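Long-range contacts in cyclopropane mycolic acid synthase MmaA2 (Mycobacterium tuberculosis, PDB 1TPY), which catalyses cis-cyclopropanation of mycolic acid double bonds, transferring a methylene group from S-adenosyl-L-methionine to build the cell envelope lipids of Mycobacterium tuberculosis: residues R132-G137 and V163-T168; T223-L228 and D279-T284. One frame throughout, in Å; residues are numbered along the deposited sequence.

Interaction 1 (R132-G137 and V163-T168); sequences RIVSIG and VLLLHT. With SAH (S-adenosyl-L-homocysteine), chain C; 16A (cetyl-trimethyl-ammonium), chain D; CO3 (carbonate ion), chain B.
Five backbone hydrogen bonds join R132-G137 to V163-T168, two strands running the same way with their axes 4.8 Å apart: I133 N to V163 O, L165 N to I133 O, S135 N to L165 O, H167 N to S135 O and G137 N to H167 O. A water near this end donates to S135 OG (2.8 Å) and also to H167 O, which therefore accepts from both G137 N and the water; S135 OG is also hydrogen-bonded to I71 O.

This is a parallel pair inside the Rossmann-like sheet of AdoMet-dependent methyltransferases, whose C-terminal strand ends carry the cofactor. I136 O takes a hydrogen bond from the amino N of S-adenosyl-L-homocysteine at 2.8 Å, while H167 NE2 donates to O1 of the carbonate ion, probably picked up from the crystallisation liquor, which Y232 OH and C35 N also bind.

Among the apolar contacts, I136 CG2, anti to its backbone N, stands over the H167 ring in a CH-pi contact, 3.4 Å from the centroid and 8° off the normal. On the other side of the sheet from I136 and H167, I133 CG2 meets L164 CD1 at 3.7 Å. The R132 chain bends at chi2 (-70°), laying CD 3.8 Å from V163 CB as NE reaches L60 O.

Interaction 2 (T223-L228 and D279-T284); sequences TRRQSL and DVNQFT
One face of the F283 ring carries the aliphatic part of R225: CG makes a CH-pi contact 4.3 Å from the ring centroid, and CD comes within 3.4 Å of F283 CE2. The two side chains run alongside each other, but a bend at chi3 (68°) turns the guanidinium away from stacking, 52° from the ring plane. At the guanidinium's edge, in its plane, lies CG of N281, whose amide is turned 78° to it; I208 of helix 208-218 touches both R225 and N281.

The backbones form the antiparallel pair that ends the methyltransferase sheet, strand 278-286 lying between 163-171 and the outermost strand 221-227. Q226 and Q282 are a hydrogen-bonded pair, each N donating to the other's O, the bond from Q282 N to Q226 O measuring 2.7 Å. Their side chains lie side by side on the face opposite F283, with Q226 OE1 hydrogen-bonded to K59. T284 N donates to R224 O, and T284 O accepts from T223 N at 2.9 Å.

At the other end L228, the N-cap of helix 229-245, gives its N-H to V280 O and packs CB 3.6 Å from V280 CG1. R225 NH1 and D279 OD1 are 4.2 Å apart, too far for a salt bridge; a water donates to OD1 and accepts only weakly from NH1. S227 OG donates to the syn lone pair of D279 OD2 at 2.7 Å, and that oxygen also takes a weak bond from V280 N.

Both contacts belong to one seven-stranded mixed sheet, their centres about 10 Å apart, and interaction 1 is complete along the chain before interaction 2 opens. Strands 163-171 and 278-286 are neighbours, so the four segments lie in the order 132-137, 163-168, 279-284, 223-228, the sheet turning from parallel to antiparallel at the junction. There L166 O to F283 N (2.7 Å) and T168 O to N281 N (2.9 Å) are probable hydrogen bonds, and H167 NE2 packs on V280 CG2. Interaction 1 reaches the bound S-adenosyl-L-homocysteine through I136, whereas interaction 2 forms the sheet's margin and adds V280 to the carbonate pocket shared with G137, H167 and T168.

Interaction 1 (R132-G137 and V163-T168)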
ATOM      1  N   ARG A 132      -6.621   4.481  15.738  1.00 24.50           N
ATOM      2  CA  ARG A 132      -5.403   3.933  15.171  1.00 23.66           C
ATOM      3  C   ARG A 132      -5.439   4.135  13.664  1.00 23.78           C
ATOM      4  O   ARG A 132      -6.508   4.333  13.084  1.00 24.31           O
ATOM      5  CB  ARG A 132      -5.296   2.449  15.515  1.00 23.10           C
ATOM      6  CG  ARG A 132      -5.122   2.162  17.009  1.00 23.53           C
ATOM      7  CD  ARG A 132      -3.747   2.604  17.511  1.00 25.34           C
ATOM      8  NE  ARG A 132      -3.518   2.232  18.908  1.00 25.79           N
ATOM      9  CZ  ARG A 132      -4.032   2.870  19.957  1.00 26.72           C
ATOM     10  NH1 ARG A 132      -4.812   3.932  19.784  1.00 23.41           N
ATOM     11  NH2 ARG A 132      -3.779   2.433  21.183  1.00 27.14           N
ATOM     12  N   ILE A 133      -4.269   4.117  13.037  1.00 23.37           N
ATOM     13  CA  ILE A 133      -4.188   4.299  11.600  1.00 21.34           C
ATOM     14  C   ILE A 133      -3.286   3.260  10.958  1.00 23.04           C
ATOM     15  O   ILE A 133      -2.186   2.986  11.446  1.00 23.19           O
ATOM     16  CB  ILE A 133      -3.621   5.689  11.216  1.00 18.83           C
ATOM     17  CG1 ILE A 133      -4.498   6.807  11.779  1.00 18.07           C
ATOM     18  CG2 ILE A 133      -3.551   5.816   9.699  1.00 18.63           C
ATOM     19  CD1 ILE A 133      -3.837   8.172  11.709  1.00 16.75           C
ATOM     20  N   VAL A 134      -3.772   2.665   9.876  1.00 19.81           N
ATOM     21  CA  VAL A 134      -2.981   1.714   9.122  1.00 20.58           C
ATOM     22  C   VAL A 134      -2.945   2.243   7.690  1.00 20.91           C
ATOM     23  O   VAL A 134      -3.947   2.742   7.170  1.00 20.19           O
ATOM     24  CB  VAL A 134      -3.593   0.291   9.131  1.00 20.74           C
ATOM     25  CG1 VAL A 134      -4.964   0.296   8.496  1.00 19.26           C
ATOM     26  CG2 VAL A 134      -2.668  -0.662   8.394  1.00 20.65           C
ATOM     27  N   SER A 135      -1.780   2.182   7.073  1.00 21.26           N
ATOM     28  CA  SER A 135      -1.636   2.636   5.700  1.00 22.88           C
ATOM     29  C   SER A 135      -0.596   1.739   5.065  1.00 21.93           C
ATOM     30  O   SER A 135       0.575   1.755   5.446  1.00 22.65           O
ATOM     31  CB  SER A 135      -1.181   4.095   5.639  1.00 22.40           C
ATOM     32  OG  SER A 135      -1.185   4.540   4.296  1.00 24.01           O
ATOM     33  N   ILE A 136      -1.040   0.959   4.093  1.00 21.66           N
ATOM     34  CA  ILE A 136      -0.176   0.016   3.416  1.00 21.14           C
ATOM     35  C   ILE A 136      -0.113   0.287   1.925  1.00 22.04           C
ATOM     36  O   ILE A 136      -1.124   0.200   1.230  1.00 22.10           O
ATOM     37  CB  ILE A 136      -0.697  -1.418   3.649  1.00 21.62           C
ATOM     38  CG1 ILE A 136      -0.770  -1.692   5.153  1.00 19.13           C
ATOM     39  CG2 ILE A 136       0.192  -2.427   2.938  1.00 19.14           C
ATOM     40  CD1 ILE A 136      -1.564  -2.924   5.510  1.00 19.86           C
ATOM     41  N   GLY A 137       1.080   0.619   1.439  1.00 22.05           N
ATOM     42  CA  GLY A 137       1.262   0.871   0.021  1.00 20.82           C
ATOM     43  C   GLY A 137       0.588   2.110  -0.533  1.00 21.94           C
ATOM     44  O   GLY A 137       0.391   2.218  -1.739  1.00 22.84           O
ATOM     45  N   VAL A 163      -1.252   5.133  17.639  1.00 25.36           N
ATOM     46  CA  VAL A 163      -0.176   4.513  16.890  1.00 22.63           C
ATOM     47  C   VAL A 163      -0.510   4.517  15.406  1.00 21.37           C
ATOM     48  O   VAL A 163      -1.666   4.434  15.026  1.00 20.92           O
ATOM     49  CB  VAL A 163       0.062   3.060  17.351  1.00 21.08           C
ATOM     50  CG1 VAL A 163       1.255   2.469  16.606  1.00 22.11           C
ATOM     51  CG2 VAL A 163       0.311   3.023  18.843  1.00 17.58           C
ATOM     52  N   LEU A 164       0.519   4.624  14.578  1.00 22.85           N
ATOM     53  CA  LEU A 164       0.366   4.633  13.130  1.00 22.22           C
ATOM     54  C   LEU A 164       1.249   3.544  12.558  1.00 24.23           C
ATOM     55  O   LEU A 164       2.447   3.496  12.851  1.00 23.10           O
ATOM     56  CB  LEU A 164       0.804   5.984  12.551  1.00 22.69           C
ATOM     57  CG  LEU A 164       1.294   6.006  11.089  1.00 23.90           C
ATOM     58  CD1 LEU A 164       0.146   5.710  10.128  1.00 21.48           C
ATOM     59  CD2 LEU A 164       1.895   7.358  10.778  1.00 20.49           C
ATOM     60  N   LEU A 165       0.659   2.649  11.774  1.00 23.92           N
ATOM     61  CA  LEU A 165       1.449   1.607  11.143  1.00 24.29           C
ATOM     62  C   LEU A 165       1.580   2.039   9.695  1.00 23.79           C
ATOM     63  O   LEU A 165       0.629   1.952   8.921  1.00 24.98           O
ATOM     64  CB  LEU A 165       0.764   0.243  11.229  1.00 23.49           C
ATOM     65  CG  LEU A 165       1.590  -0.933  10.690  1.00 26.39           C
ATOM     66  CD1 LEU A 165       1.699  -0.869   9.170  1.00 25.62           C
ATOM     67  CD2 LEU A 165       2.978  -0.915  11.327  1.00 24.88           C
ATOM     68  N   LEU A 166       2.762   2.529   9.348  1.00 24.15           N
ATOM     69  CA  LEU A 166       3.041   2.995   8.005  1.00 22.85           C
ATOM     70  C   LEU A 166       3.845   1.953   7.251  1.00 22.21           C
ATOM     71  O   LEU A 166       5.035   1.775   7.497  1.00 21.27           O
ATOM     72  CB  LEU A 166       3.828   4.305   8.057  1.00 21.84           C
ATOM     73  CG  LEU A 166       3.855   5.194   6.808  1.00 23.31           C
ATOM     74  CD1 LEU A 166       5.119   6.030   6.842  1.00 21.45           C
ATOM     75  CD2 LEU A 166       3.823   4.373   5.552  1.00 25.08           C
ATOM     76  N   HIS A 167       3.182   1.266   6.333  1.00 21.86           N
ATOM     77  CA  HIS A 167       3.816   0.245   5.517  1.00 20.59           C
ATOM     78  C   HIS A 167       4.023   0.880   4.151  1.00 21.71           C
ATOM     79  O   HIS A 167       3.064   1.313   3.504  1.00 22.80           O
ATOM     80  CB  HIS A 167       2.902  -0.981   5.427  1.00 20.35           C
ATOM     81  CG  HIS A 167       3.306  -1.981   4.388  1.00 21.36           C
ATOM     82  ND1 HIS A 167       3.252  -3.340   4.610  1.00 23.36           N
ATOM     83  CD2 HIS A 167       3.680  -1.828   3.094  1.00 19.77           C
ATOM     84  CE1 HIS A 167       3.571  -3.980   3.499  1.00 19.83           C
ATOM     85  NE2 HIS A 167       3.833  -3.085   2.563  1.00 20.18           N
ATOM     86  N   THR A 168       5.271   0.948   3.711  1.00 19.11           N
ATOM     87  CA  THR A 168       5.548   1.569   2.430  1.00 20.08           C
ATOM     88  C   THR A 168       6.834   1.098   1.794  1.00 20.99           C
ATOM     89  O   THR A 168       7.747   0.601   2.462  1.00 18.23           O
ATOM     90  CB  THR A 168       5.635   3.111   2.558  1.00 20.40           C
ATOM     91  OG1 THR A 168       5.991   3.677   1.292  1.00 21.13           O
ATOM     92  CG2 THR A 168       6.684   3.510   3.577  1.00 18.76           C
TER
HETATM   93  N   SAH C1900      -3.797  -0.541   1.230  1.00 15.42           N
HETATM   94  CA  SAH C1900      -4.294  -1.410   0.163  1.00 19.65           C
HETATM   95  CB  SAH C1900      -4.212  -0.721  -1.224  1.00 17.13           C
HETATM   96  CG  SAH C1900      -2.849  -0.212  -1.693  1.00 18.06           C
HETATM   97  SD  SAH C1900      -2.899   0.555  -3.335  1.00 24.06           S
HETATM   98  C   SAH C1900      -3.522  -2.729   0.130  1.00 19.58           C
HETATM   99  O   SAH C1900      -2.510  -2.836   0.846  1.00 20.69           O
HETATM  100  OXT SAH C1900      -3.925  -3.637  -0.622  1.00 23.01           O
HETATM  101  C5' SAH C1900      -2.646   2.307  -2.948  1.00 22.87           C
HETATM  102  C4' SAH C1900      -3.879   2.890  -2.240  1.00 23.44           C
HETATM  103  O4' SAH C1900      -3.614   4.160  -1.600  1.00 25.51           O
HETATM  104  C3' SAH C1900      -5.062   3.126  -3.177  1.00 24.00           C
HETATM  105  O3' SAH C1900      -6.269   2.696  -2.523  1.00 22.97           O
HETATM  106  C2' SAH C1900      -5.044   4.612  -3.397  1.00 24.91           C
HETATM  107  O2' SAH C1900      -6.332   5.103  -3.808  1.00 21.62           O
HETATM  108  C1' SAH C1900      -4.603   5.095  -2.055  1.00 24.29           C
HETATM  109  N9  SAH C1900      -4.061   6.517  -2.031  1.00 24.45           N
HETATM  110  C8  SAH C1900      -3.077   7.120  -2.748  1.00 22.76           C
HETATM  111  N7  SAH C1900      -2.846   8.365  -2.482  1.00 24.00           N
HETATM  112  C5  SAH C1900      -3.778   8.629  -1.474  1.00 23.44           C
HETATM  113  C6  SAH C1900      -4.096   9.785  -0.710  1.00 22.51           C
HETATM  114  N6  SAH C1900      -3.465  10.946  -0.867  1.00 23.08           N
HETATM  115  N1  SAH C1900      -5.099   9.686   0.226  1.00 24.24           N
HETATM  116  C2  SAH C1900      -5.747   8.509   0.392  1.00 24.75           C
HETATM  117  N3  SAH C1900      -5.538   7.358  -0.267  1.00 23.42           N
HETATM  118  C4  SAH C1900      -4.525   7.495  -1.195  1.00 23.47           C
HETATM  119  C1  16A D1901       4.548  -3.539  -6.738  1.00 28.91           C
HETATM  120  C2  16A D1901       4.979  -2.098  -7.010  1.00 29.99           C
HETATM  121  C3  16A D1901       6.505  -1.963  -6.886  1.00 30.46           C
HETATM  122  C4  16A D1901       7.064  -0.573  -7.155  1.00 29.63           C
HETATM  123  C5  16A D1901       8.593  -0.603  -6.995  1.00 28.27           C
HETATM  124  C6  16A D1901       9.312   0.734  -7.234  1.00 27.62           C
HETATM  125  C7  16A D1901       9.262   1.363  -8.648  1.00 26.89           C
HETATM  126  C8  16A D1901       9.556   2.878  -8.780  1.00 27.69           C
HETATM  127  C9  16A D1901       8.779   3.835  -7.845  1.00 27.18           C
HETATM  128  C10 16A D1901       7.244   3.889  -8.030  1.00 26.67           C
HETATM  129  C11 16A D1901       6.432   4.454  -6.838  1.00 28.97           C
HETATM  130  C12 16A D1901       4.935   4.108  -6.841  1.00 31.66           C
HETATM  131  C13 16A D1901       4.605   2.964  -5.876  1.00 33.07           C
HETATM  132  C14 16A D1901       3.133   2.568  -5.961  1.00 35.34           C
HETATM  133  C15 16A D1901       2.969   1.258  -5.172  1.00 36.54           C
HETATM  134  C16 16A D1901       1.525   0.757  -5.372  1.00 37.00           C
HETATM  135  N1  16A D1901       0.911  -0.526  -4.818  1.00 37.05           N
HETATM  136  C17 16A D1901      -0.328  -0.991  -5.051  1.00 37.68           C
HETATM  137  C18 16A D1901       1.791  -1.718  -5.127  1.00 36.84           C
HETATM  138  C19 16A D1901       0.907  -0.440  -3.308  1.00 36.17           C
HETATM  139  C   CO3 B 902       3.802  -1.703  -0.671  1.00 25.75           C
HETATM  140  O1  CO3 B 902       3.839  -3.114  -0.188  1.00 23.36           O
HETATM  141  O2  CO3 B 902       3.589  -1.442  -1.978  1.00 32.07           O
HETATM  142  O3  CO3 B 902       3.989  -0.682   0.202  1.00 31.85           O
HETATM  143  O   HOH W   1       1.118   3.483   3.071  1.00 20.59           O

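Interaction 2 (T223-L228 and D279-T284)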
ATOM      1  N   THR A 223       9.044   3.036  16.947  1.00 30.15           N
ATOM      2  CA  THR A 223       9.274   1.960  17.893  1.00 31.13           C
ATOM      3  C   THR A 223       9.797   0.729  17.171  1.00 29.70           C
ATOM      4  O   THR A 223      10.313  -0.191  17.795  1.00 28.43           O
ATOM      5  CB  THR A 223       7.985   1.614  18.664  1.00 32.09           C
ATOM      6  OG1 THR A 223       7.002   1.110  17.759  1.00 35.37           O
ATOM      7  CG2 THR A 223       7.431   2.862  19.342  1.00 33.38           C
ATOM      8  N   ARG A 224       9.681   0.726  15.848  1.00 28.77           N
ATOM      9  CA  ARG A 224      10.163  -0.408  15.072  1.00 28.75           C
ATOM     10  C   ARG A 224       9.999  -0.259  13.576  1.00 25.98           C
ATOM     11  O   ARG A 224       8.972   0.217  13.101  1.00 25.19           O
ATOM     12  CB  ARG A 224       9.440  -1.689  15.492  1.00 30.00           C
ATOM     13  CG  ARG A 224       9.854  -2.916  14.696  1.00 32.09           C
ATOM     14  CD  ARG A 224       8.884  -4.055  14.928  1.00 34.78           C
ATOM     15  NE  ARG A 224       9.217  -5.234  14.139  1.00 37.76           N
ATOM     16  CZ  ARG A 224      10.096  -6.163  14.500  1.00 41.06           C
ATOM     17  NH1 ARG A 224      10.327  -7.198  13.701  1.00 41.93           N
ATOM     18  NH2 ARG A 224      10.732  -6.067  15.662  1.00 42.05           N
ATOM     19  N   ARG A 225      11.034  -0.666  12.851  1.00 24.23           N
ATOM     20  CA  ARG A 225      11.026  -0.679  11.395  1.00 24.83           C
ATOM     21  C   ARG A 225      11.296  -2.132  11.017  1.00 24.08           C
ATOM     22  O   ARG A 225      12.283  -2.718  11.459  1.00 23.81           O
ATOM     23  CB  ARG A 225      12.122   0.206  10.786  1.00 23.34           C
ATOM     24  CG  ARG A 225      12.168   0.082   9.254  1.00 24.49           C
ATOM     25  CD  ARG A 225      13.162   1.025   8.586  1.00 23.32           C
ATOM     26  NE  ARG A 225      14.551   0.687   8.883  1.00 25.63           N
ATOM     27  CZ  ARG A 225      15.215  -0.328   8.340  1.00 27.38           C
ATOM     28  NH1 ARG A 225      14.622  -1.125   7.457  1.00 27.74           N
ATOM     29  NH2 ARG A 225      16.477  -0.550   8.684  1.00 26.08           N
ATOM     30  N   GLN A 226      10.411  -2.715  10.215  1.00 23.68           N
ATOM     31  CA  GLN A 226      10.575  -4.104   9.792  1.00 21.31           C
ATOM     32  C   GLN A 226      10.529  -4.197   8.275  1.00 21.90           C
ATOM     33  O   GLN A 226       9.591  -3.717   7.638  1.00 19.67           O
ATOM     34  CB  GLN A 226       9.486  -4.986  10.423  1.00 20.54           C
ATOM     35  CG  GLN A 226       9.346  -6.380   9.807  1.00 21.65           C
ATOM     36  CD  GLN A 226       8.387  -7.280  10.587  1.00 23.51           C
ATOM     37  OE1 GLN A 226       7.451  -6.803  11.232  1.00 22.77           O
ATOM     38  NE2 GLN A 226       8.614  -8.589  10.518  1.00 23.60           N
ATOM     39  N   SER A 227      11.562  -4.811   7.705  1.00 22.04           N
ATOM     40  CA  SER A 227      11.664  -4.973   6.264  1.00 23.14           C
ATOM     41  C   SER A 227      11.045  -6.282   5.804  1.00 23.63           C
ATOM     42  O   SER A 227      11.131  -7.296   6.494  1.00 25.71           O
ATOM     43  CB  SER A 227      13.135  -4.932   5.832  1.00 22.94           C
ATOM     44  OG  SER A 227      13.266  -5.133   4.436  1.00 20.82           O
ATOM     45  N   LEU A 228      10.413  -6.244   4.636  1.00 24.57           N
ATOM     46  CA  LEU A 228       9.790  -7.424   4.036  1.00 24.72           C
ATOM     47  C   LEU A 228      10.360  -7.577   2.628  1.00 24.82           C
ATOM     48  O   LEU A 228       9.765  -8.236   1.777  1.00 24.73           O
ATOM     49  CB  LEU A 228       8.266  -7.245   3.952  1.00 24.44           C
ATOM     50  CG  LEU A 228       7.398  -7.489   5.196  1.00 26.11           C
ATOM     51  CD1 LEU A 228       7.981  -6.796   6.406  1.00 28.59           C
ATOM     52  CD2 LEU A 228       5.995  -6.993   4.929  1.00 27.02           C
ATOM     53  N   ASP A 279      13.358  -1.457  -1.339  1.00 24.80           N
ATOM     54  CA  ASP A 279      13.058  -2.169  -0.097  1.00 24.41           C
ATOM     55  C   ASP A 279      11.579  -1.886   0.191  1.00 21.90           C
ATOM     56  O   ASP A 279      10.932  -1.129  -0.532  1.00 21.30           O
ATOM     57  CB  ASP A 279      13.950  -1.621   1.039  1.00 24.42           C
ATOM     58  CG  ASP A 279      13.903  -2.471   2.308  1.00 27.92           C
ATOM     59  OD1 ASP A 279      14.497  -2.044   3.330  1.00 28.16           O
ATOM     60  OD2 ASP A 279      13.292  -3.561   2.295  1.00 27.36           O
ATOM     61  N   VAL A 280      11.043  -2.508   1.231  1.00 21.89           N
ATOM     62  CA  VAL A 280       9.654  -2.298   1.631  1.00 21.65           C
ATOM     63  C   VAL A 280       9.692  -2.447   3.146  1.00 21.39           C
ATOM     64  O   VAL A 280      10.204  -3.444   3.666  1.00 21.86           O
ATOM     65  CB  VAL A 280       8.696  -3.351   0.976  1.00 21.31           C
ATOM     66  CG1 VAL A 280       9.043  -4.750   1.444  1.00 21.30           C
ATOM     67  CG2 VAL A 280       7.248  -3.017   1.306  1.00 20.74           C
ATOM     68  N   ASN A 281       9.169  -1.453   3.853  1.00 20.57           N
ATOM     69  CA  ASN A 281       9.213  -1.460   5.307  1.00 20.56           C
ATOM     70  C   ASN A 281       7.927  -1.123   6.037  1.00 21.31           C
ATOM     71  O   ASN A 281       7.077  -0.388   5.530  1.00 21.35           O
ATOM     72  CB  ASN A 281      10.285  -0.477   5.797  1.00 20.85           C
ATOM     73  CG  ASN A 281      11.694  -0.928   5.467  1.00 19.57           C
ATOM     74  OD1 ASN A 281      12.264  -0.550   4.441  1.00 22.39           O
ATOM     75  ND2 ASN A 281      12.259  -1.747   6.335  1.00 21.21           N
ATOM     76  N   GLN A 282       7.800  -1.670   7.239  1.00 19.88           N
ATOM     77  CA  GLN A 282       6.663  -1.383   8.096  1.00 20.10           C
ATOM     78  C   GLN A 282       7.200  -0.541   9.256  1.00 20.06           C
ATOM     79  O   GLN A 282       8.039  -0.997  10.044  1.00 17.79           O
ATOM     80  CB  GLN A 282       6.007  -2.667   8.625  1.00 19.49           C
ATOM     81  CG  GLN A 282       5.168  -3.387   7.579  1.00 19.70           C
ATOM     82  CD  GLN A 282       4.188  -4.380   8.169  1.00 19.55           C
ATOM     83  OE1 GLN A 282       3.302  -4.881   7.472  1.00 23.05           O
ATOM     84  NE2 GLN A 282       4.336  -4.671   9.450  1.00 18.66           N
ATOM     85  N   PHE A 283       6.733   0.700   9.333  1.00 20.54           N
ATOM     86  CA  PHE A 283       7.163   1.607  10.389  1.00 20.81           C
ATOM     87  C   PHE A 283       6.095   1.738  11.464  1.00 22.92           C
ATOM     88  O   PHE A 283       4.986   2.212  11.198  1.00 23.19           O
ATOM     89  CB  PHE A 283       7.446   2.996   9.836  1.00 19.82           C
ATOM     90  CG  PHE A 283       8.547   3.047   8.817  1.00 19.25           C
ATOM     91  CD1 PHE A 283       8.292   2.757   7.485  1.00 17.38           C
ATOM     92  CD2 PHE A 283       9.830   3.439   9.184  1.00 18.55           C
ATOM     93  CE1 PHE A 283       9.296   2.862   6.525  1.00 18.43           C
ATOM     94  CE2 PHE A 283      10.844   3.547   8.232  1.00 19.86           C
ATOM     95  CZ  PHE A 283      10.574   3.257   6.900  1.00 17.71           C
ATOM     96  N   THR A 284       6.428   1.318  12.676  1.00 22.63           N
ATOM     97  CA  THR A 284       5.491   1.424  13.778  1.00 24.22           C
ATOM     98  C   THR A 284       5.784   2.763  14.439  1.00 24.51           C
ATOM     99  O   THR A 284       6.790   2.909  15.128  1.00 22.56           O
ATOM    100  CB  THR A 284       5.683   0.281  14.790  1.00 23.84           C
ATOM    101  OG1 THR A 284       5.462  -0.973  14.132  1.00 25.75           O
ATOM    102  CG2 THR A 284       4.692   0.414  15.940  1.00 24.38           C
TER
HETATM  103  O   HOH W   2      16.181  -3.063   5.068  1.00 40.61           O